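Local coordinates for sensor protein kinase WalK (Staphylococcus aureus, PDB 4YWZ) that acts as the essential sensor histidine kinase of the WalKR two-component system, the fragment here being its extracellular receptor domain, at residues I122-K125 / V130-N133. The protein carries 1 engineered substitution. Sequence-based numbering, arbitrary orientation.
Sequences IPVK and VIGN
Val124 meets two successive residues, Ile131 and Gly132, across the antiparallel hairpin of strands 114-126 and 129-138. Val124 N donates to Gly132 O (3.0 Å). Val124 O accepts from Ile131 N (2.9 Å), and Val130 CA also approaches it. This is a classic beta bulge: Ile131, with a near-helical psi of -10°, inserts one extra residue between the pairs Pro123–Asn133 and Lys125–Val130. Gly132, lacking a side chain, readily adopts its nearly fully extended backbone. Ile131 CG1, lying between its own N and carbonyl carbon (chi1 60°), reaches Val124 CG1 at 3.8 Å, and helix 7-37 packs on both residues through Ile30 and Tyr34. Pro123 suits a non-hydrogen-bonded position, where a missing N-H costs the hairpin no bond; its CB lies 4.3 Å from Val130 CG2. One residue past Val124, Lys125 N donates to Glu27 OE2 and its NZ to Gly99 O, whereas Val130 O accepts from Lys67 NZ. Buried Asn133 gives its ND2 to Asn121 OD1, but its OD1 sits 3.3 Å from Ile122 O, two acceptors that cannot bond. The backbone of Asn133 bonds to Ile65 on the adjacent strand 59-66. The bulge thus keeps both backbone polar atoms of Val124 bonded despite the slipped register, while Lys67 and Glu27 satisfy backbone atoms of the hairpin that face away from the partner strand, the latter tying it to the long helix 7-37.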
loop_
_atom_site.group_PDB
_atom_site.type_symbol
_atom_site.label_atom_id
_atom_site.label_comp_id
_atom_site.label_asym_id
_atom_site.label_seq_id
_atom_site.Cartn_x
_atom_site.Cartn_y
_atom_site.Cartn_z
ATOM N N ILE A 122 -16.074 -10.605 2.171
ATOM C CA ILE A 122 -16.877 -10.425 0.935
ATOM C C ILE A 122 -17.487 -11.743 0.534
ATOM O O ILE A 122 -16.835 -12.750 0.333
ATOM C CB ILE A 122 -16.094 -9.758 -0.223
ATOM C CG1 ILE A 122 -17.048 -9.604 -1.438
ATOM C CG2 ILE A 122 -14.819 -10.464 -0.555
ATOM C CD1 ILE A 122 -16.477 -8.783 -2.574
ATOM N N PRO A 123 -18.835 -11.760 0.489
ATOM C CA PRO A 123 -19.463 -12.993 0.060
ATOM C C PRO A 123 -19.265 -13.227 -1.441
ATOM O O PRO A 123 -19.255 -12.262 -2.191
ATOM C CB PRO A 123 -20.984 -12.740 0.344
ATOM C CG PRO A 123 -21.192 -11.303 0.469
ATOM C CD PRO A 123 -19.811 -10.740 0.883
ATOM N N VAL A 124 -19.158 -14.487 -1.804
ATOM C CA VAL A 124 -19.011 -14.965 -3.182
ATOM C C VAL A 124 -20.405 -15.354 -3.671
ATOM O O VAL A 124 -21.057 -16.131 -3.008
ATOM C CB VAL A 124 -18.018 -16.087 -3.361
ATOM C CG1 VAL A 124 -17.893 -16.467 -4.823
ATOM C CG2 VAL A 124 -16.665 -15.692 -2.752
ATOM N N LYS A 125 -20.846 -14.694 -4.764
ATOM C CA LYS A 125 -22.212 -14.991 -5.354
ATOM C C LYS A 125 -22.041 -15.591 -6.711
ATOM O O LYS A 125 -21.181 -15.149 -7.511
ATOM C CB LYS A 125 -23.064 -13.760 -5.440
ATOM C CG LYS A 125 -23.394 -13.155 -4.088
ATOM C CD LYS A 125 -24.246 -11.968 -4.221
ATOM C CE LYS A 125 -24.639 -11.459 -2.877
ATOM N NZ LYS A 125 -25.441 -10.220 -3.026
ATOM N N VAL A 130 -25.457 -16.564 -2.717
ATOM C CA VAL A 130 -24.211 -16.774 -1.936
ATOM C C VAL A 130 -23.807 -18.216 -2.002
ATOM O O VAL A 130 -24.600 -19.127 -1.651
ATOM C CB VAL A 130 -24.403 -16.303 -0.476
ATOM C CG1 VAL A 130 -23.204 -16.724 0.397
ATOM C CG2 VAL A 130 -24.674 -14.845 -0.457
ATOM N N ILE A 131 -22.531 -18.485 -2.321
ATOM C CA ILE A 131 -21.963 -19.799 -2.209
ATOM C C ILE A 131 -20.906 -19.993 -1.120
ATOM O O ILE A 131 -20.388 -21.131 -0.841
ATOM C CB ILE A 131 -21.320 -20.275 -3.523
ATOM C CG1 ILE A 131 -20.180 -19.348 -3.986
ATOM C CG2 ILE A 131 -22.331 -20.392 -4.608
ATOM C CD1 ILE A 131 -19.040 -20.072 -4.693
ATOM N N GLY A 132 -20.515 -18.844 -0.557
ATOM C CA GLY A 132 -19.340 -18.862 0.406
ATOM C C GLY A 132 -18.917 -17.468 0.660
ATOM O O GLY A 132 -19.615 -16.532 0.279
ATOM N N ASN A 133 -17.845 -17.313 1.433
ATOM C CA ASN A 133 -17.381 -16.051 1.866
ATOM C C ASN A 133 -15.856 -16.045 1.861
ATOM O O ASN A 133 -15.237 -17.053 2.229
ATOM C CB ASN A 133 -17.873 -15.736 3.291
ATOM C CG ASN A 133 -17.343 -14.437 3.825
ATOM O OD1 ASN A 133 -17.769 -13.372 3.430
ATOM N ND2 ASN A 133 -16.328 -14.551 4.736
#